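Local coordinates for protein probable porin (Pseudomonas aeruginosa, PDB 4FSO) that probably acts as an outer membrane porin of the OprD family, forming a beta-barrel channel for the passage of small solutes, at residues S54-G59 with A107-F112; L376-Y381 with D393-I398. All coordinates share one frame; numbering follows the deposited sequence.

Interaction 1: S54-G59 with A107-F112; sequences SGYTEG and AGKMRF
The ammonium group of K109 is held by two partners. NZ donates a hydrogen bond to S54 O at 2.6 Å, lying 33° out of the carbonyl plane, and it also forms a salt bridge with D66. K109 gets there because CG lies between the backbone N and the carbonyl carbon (chi1 53°) and the chain beyond it runs extended, away from its own strand and up to the loop. On the way its methylenes pass the tip of Y56, where CD lies 3.3 Å from Y56 OH. K109 CE then lies over one face of the ring, 4.1 Å from the centroid, a CH-pi contact; the charged NZ itself is too distant for more than a weak cation-pi attraction.

The opposite face of Y56 belongs to R111, whose CB is 3.6 Å from the ring centroid. Beyond CB the arginine chain bends at chi2 and chi3, which carries the guanidinium back toward the base of the tyrosine; Y56 CB lies over one of its faces, with R111 NH1 3.5 Å away. Ring and guanidinium planes are turned 29° against each other. The aromatic ring is thus sandwiched between the aliphatic parts of two basic side chains. K109 shows how a long cationic residue can pack by its methylenes while its charged end serves elsewhere, whereas the guanidinium of R111 stays against Y56 CB.

S54–G59 belongs to the connection between strands 41–53 and 62–72, and A107–F112 ends strand 101–112. The intervening strand 62–72 binds both: V65 hydrogen-bonds to S54 through backbone and OG, while G64 pairs with the backbone of K109. Strand 115–119 pairs with 101–112 along its other edge, and its Q116 touches Y56; M110 points away from the loop and touches a detergent molecule.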
# COMPACT_ATOMS: atom_id res chain seq x y z
N SER A 54 0.16 2.39 23.51
CA SER A 54 0.68 2.25 24.87
C SER A 54 1.75 1.17 24.94
O SER A 54 1.99 0.43 23.99
CB SER A 54 -0.43 1.90 25.85
OG SER A 54 -0.89 0.57 25.63
N GLY A 55 2.41 1.09 26.08
CA GLY A 55 3.17 -0.10 26.39
C GLY A 55 2.26 -1.20 26.93
O GLY A 55 1.02 -1.10 26.96
N TYR A 56 2.87 -2.30 27.34
CA TYR A 56 2.10 -3.34 27.96
C TYR A 56 2.26 -3.24 29.47
O TYR A 56 3.35 -2.98 29.97
CB TYR A 56 2.52 -4.71 27.42
CG TYR A 56 2.01 -4.98 26.02
CD1 TYR A 56 0.72 -5.45 25.82
CD2 TYR A 56 2.82 -4.76 24.90
CE1 TYR A 56 0.23 -5.69 24.55
CE2 TYR A 56 2.34 -5.01 23.62
CZ TYR A 56 1.05 -5.47 23.45
OH TYR A 56 0.55 -5.70 22.19
N THR A 57 1.16 -3.42 30.19
CA THR A 57 1.23 -3.60 31.62
C THR A 57 2.18 -4.75 31.97
O THR A 57 2.43 -5.65 31.16
CB THR A 57 -0.17 -3.87 32.24
OG1 THR A 57 -0.78 -5.02 31.63
CG2 THR A 57 -1.07 -2.68 32.04
N GLU A 58 2.72 -4.70 33.18
CA GLU A 58 3.74 -5.67 33.59
C GLU A 58 3.12 -6.96 34.06
O GLU A 58 1.95 -7.00 34.45
CB GLU A 58 4.62 -5.07 34.67
CG GLU A 58 5.34 -3.85 34.20
CD GLU A 58 6.23 -3.31 35.28
OE1 GLU A 58 6.11 -3.80 36.42
OE2 GLU A 58 7.03 -2.40 34.98
N GLY A 59 3.89 -8.04 34.00
CA GLY A 59 3.34 -9.36 34.23
C GLY A 59 3.45 -10.18 32.96
O GLY A 59 3.74 -9.65 31.88
N ALA A 107 -8.17 0.43 20.00
CA ALA A 107 -7.96 -1.01 20.00
C ALA A 107 -7.30 -1.44 21.29
O ALA A 107 -6.40 -0.77 21.79
CB ALA A 107 -7.13 -1.46 18.82
N GLY A 108 -7.76 -2.57 21.83
CA GLY A 108 -7.11 -3.21 22.95
C GLY A 108 -6.11 -4.25 22.45
O GLY A 108 -6.33 -4.88 21.42
N LYS A 109 -5.02 -4.43 23.18
CA LYS A 109 -4.03 -5.43 22.82
C LYS A 109 -3.62 -6.26 24.03
O LYS A 109 -3.60 -5.75 25.15
CB LYS A 109 -2.80 -4.78 22.17
CG LYS A 109 -2.18 -3.67 22.98
CD LYS A 109 -1.14 -2.88 22.19
CE LYS A 109 -0.36 -1.94 23.12
NZ LYS A 109 0.33 -0.82 22.41
N MET A 110 -3.32 -7.54 23.80
CA MET A 110 -2.65 -8.37 24.79
C MET A 110 -1.37 -8.92 24.21
O MET A 110 -1.18 -8.95 23.00
CB MET A 110 -3.49 -9.55 25.22
CG MET A 110 -4.89 -9.23 25.62
SD MET A 110 -5.84 -10.71 25.24
CE MET A 110 -4.64 -11.92 25.73
N ARG A 111 -0.51 -9.41 25.10
CA ARG A 111 0.77 -9.95 24.69
C ARG A 111 1.21 -10.99 25.72
O ARG A 111 1.04 -10.82 26.93
CB ARG A 111 1.78 -8.80 24.56
CG ARG A 111 3.23 -9.17 24.42
CD ARG A 111 4.08 -8.26 25.32
NE ARG A 111 3.86 -8.52 26.75
CZ ARG A 111 4.47 -7.87 27.74
NH1 ARG A 111 5.32 -6.89 27.46
NH2 ARG A 111 4.21 -8.18 29.01
N PHE A 112 1.72 -12.10 25.22
CA PHE A 112 2.42 -13.08 26.02
C PHE A 112 3.53 -13.66 25.15
O PHE A 112 3.32 -13.90 23.96
CB PHE A 112 1.51 -14.21 26.48
CG PHE A 112 2.25 -15.32 27.16
CD1 PHE A 112 2.70 -16.42 26.45
CD2 PHE A 112 2.53 -15.24 28.51
CE1 PHE A 112 3.41 -17.43 27.07
CE2 PHE A 112 3.24 -16.26 29.14
CZ PHE A 112 3.67 -17.35 28.42

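Interaction 2: L376-Y381 with D393-I398; sequences LRNATY and DEVRLI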
# COMPACT_ATOMS: atom_id res chain seq x y z
N LEU A 376 6.84 16.57 -3.53
CA LEU A 376 6.18 16.87 -4.79
C LEU A 376 5.97 15.63 -5.64
O LEU A 376 6.93 14.96 -5.98
CB LEU A 376 7.00 17.89 -5.56
CG LEU A 376 6.49 18.21 -6.96
CD1 LEU A 376 5.03 18.53 -6.88
CD2 LEU A 376 7.27 19.37 -7.55
N ARG A 377 4.72 15.33 -5.99
CA ARG A 377 4.40 14.13 -6.79
C ARG A 377 3.64 14.39 -8.10
O ARG A 377 2.49 14.82 -8.10
CB ARG A 377 3.61 13.12 -5.96
CG ARG A 377 4.23 12.81 -4.63
CD ARG A 377 3.45 11.74 -3.92
NE ARG A 377 3.53 10.47 -4.63
CZ ARG A 377 2.56 9.56 -4.64
NH1 ARG A 377 1.43 9.79 -3.98
NH2 ARG A 377 2.72 8.43 -5.31
N ASN A 378 4.29 14.10 -9.22
CA ASN A 378 3.72 14.42 -10.52
C ASN A 378 3.40 13.17 -11.34
O ASN A 378 4.26 12.32 -11.55
CB ASN A 378 4.67 15.35 -11.29
CG ASN A 378 4.15 15.72 -12.67
OD1 ASN A 378 3.14 16.42 -12.80
ND2 ASN A 378 4.84 15.26 -13.70
N ALA A 379 2.18 13.09 -11.83
CA ALA A 379 1.84 11.94 -12.67
C ALA A 379 1.27 12.35 -14.02
O ALA A 379 0.44 13.25 -14.12
CB ALA A 379 0.86 10.98 -11.94
N THR A 380 1.72 11.66 -15.05
CA THR A 380 1.19 11.81 -16.39
C THR A 380 0.77 10.42 -16.84
O THR A 380 1.59 9.49 -16.86
CB THR A 380 2.27 12.37 -17.34
OG1 THR A 380 2.55 13.71 -16.94
CG2 THR A 380 1.82 12.34 -18.80
N TYR A 381 -0.49 10.28 -17.21
CA TYR A 381 -1.07 8.98 -17.50
C TYR A 381 -1.96 9.07 -18.73
O TYR A 381 -2.85 9.92 -18.82
CB TYR A 381 -1.82 8.47 -16.27
CG TYR A 381 -2.71 7.28 -16.51
CD1 TYR A 381 -2.18 6.04 -16.87
CD2 TYR A 381 -4.09 7.39 -16.36
CE1 TYR A 381 -3.01 4.93 -17.08
CE2 TYR A 381 -4.94 6.29 -16.58
CZ TYR A 381 -4.39 5.06 -16.94
OH TYR A 381 -5.21 3.98 -17.14
N ASP A 393 -3.19 14.51 -15.94
CA ASP A 393 -1.98 15.01 -15.31
C ASP A 393 -2.33 15.33 -13.87
O ASP A 393 -3.36 15.93 -13.59
CB ASP A 393 -1.47 16.26 -16.01
CG ASP A 393 -0.58 15.93 -17.19
OD1 ASP A 393 -1.10 15.36 -18.18
OD2 ASP A 393 0.62 16.26 -17.14
N GLU A 394 -1.47 14.90 -12.96
CA GLU A 394 -1.73 15.10 -11.55
C GLU A 394 -0.50 15.66 -10.84
O GLU A 394 0.64 15.24 -11.11
CB GLU A 394 -2.22 13.81 -10.91
CG GLU A 394 -2.45 13.89 -9.43
CD GLU A 394 -2.96 12.59 -8.85
OE1 GLU A 394 -4.03 12.14 -9.33
OE2 GLU A 394 -2.31 12.02 -7.95
N VAL A 395 -0.75 16.63 -9.96
CA VAL A 395 0.28 17.19 -9.09
C VAL A 395 -0.19 17.11 -7.64
O VAL A 395 -1.24 17.67 -7.29
CB VAL A 395 0.60 18.69 -9.40
CG1 VAL A 395 1.44 19.29 -8.29
CG2 VAL A 395 1.32 18.84 -10.72
N ARG A 396 0.57 16.40 -6.81
CA ARG A 396 0.35 16.41 -5.36
C ARG A 396 1.50 17.12 -4.68
O ARG A 396 2.67 16.74 -4.85
CB ARG A 396 0.23 14.99 -4.78
CG ARG A 396 -0.97 14.19 -5.29
CD ARG A 396 -1.10 12.87 -4.53
NE ARG A 396 -2.17 12.04 -5.05
CZ ARG A 396 -2.29 10.74 -4.79
NH1 ARG A 396 -1.40 10.12 -4.04
NH2 ARG A 396 -3.30 10.05 -5.30
N LEU A 397 1.17 18.16 -3.92
CA LEU A 397 2.14 18.83 -3.06
C LEU A 397 1.86 18.44 -1.63
O LEU A 397 0.74 18.64 -1.14
CB LEU A 397 1.99 20.34 -3.19
CG LEU A 397 2.41 20.89 -4.54
CD1 LEU A 397 1.93 22.32 -4.69
CD2 LEU A 397 3.91 20.81 -4.64
N ILE A 398 2.83 17.87 -0.94
CA ILE A 398 2.55 17.46 0.43
C ILE A 398 3.55 17.98 1.47
O ILE A 398 4.76 17.72 1.38
CB ILE A 398 2.41 15.92 0.58
CG1 ILE A 398 1.47 15.35 -0.49
CG2 ILE A 398 1.93 15.56 1.98
CD1 ILE A 398 2.20 14.78 -1.70
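R377 and R396 face each other as a hydrogen-bonded antiparallel pair, their side chains lying side by side and pointing the same way. R377 N donates to R396 O at 2.7 Å, and R396 N returns the bond to R377 O at 2.8 Å. R396 runs straight from CG to NE, whereas R377 bends at chi3, and the guanidinium planes end up 69° apart. Two like charges are brought close here, although their exact separation is doubtful at this resolution. Acids probably offset the repulsion: R396 NE forms a salt bridge with E394 OE2 at 2.9 Å, and R377 NE pairs with E359 on the next strand.

L376 turns to the other face of the sheet. Its CG is anti to the backbone N (chi1 175°), so the branch leans across the strand gap, where CD1 packs against L397 CD2 and lies 3.9 Å from V395 CG1. Further along that face T380 OG1 donates to D393 OD2 at 3.2 Å, from above the carboxylate plane; the other oxygen of D393 is engaged by R382.

The ladder continues through A379 and E394, and the two strand axes lie 4.7 Å apart at 172°. R377, R396 and E394 share one face; L376, V395 and L397, with the polar N378, T380 and D393 further along, take the other. These are two consecutive antiparallel strands of a porin beta-barrel, the charged face probably lining the channel, as in OprD relatives.

In the fold
Interaction 1 is a surface contact near the rim of the barrel, while interaction 2 is partly buried in its wall; they lie on opposite sides of the chain's centre, their nearest atoms about 25 Å apart. Both illustrate how basic side chains are accommodated in a beta-barrel. In S54–G59 with A107–F112, a loop meets a strand end mainly through side chains, with one bond to a loop carbonyl. In L376–Y381 with D393–I398, a regular backbone ladder joins paired strands; like charges come close and acids probably offset them. K109 in interaction 1 likewise has an acid partner, on the intervening strand. Strand 13–26 links the two regions, pairing with both 41–53 and 392–404.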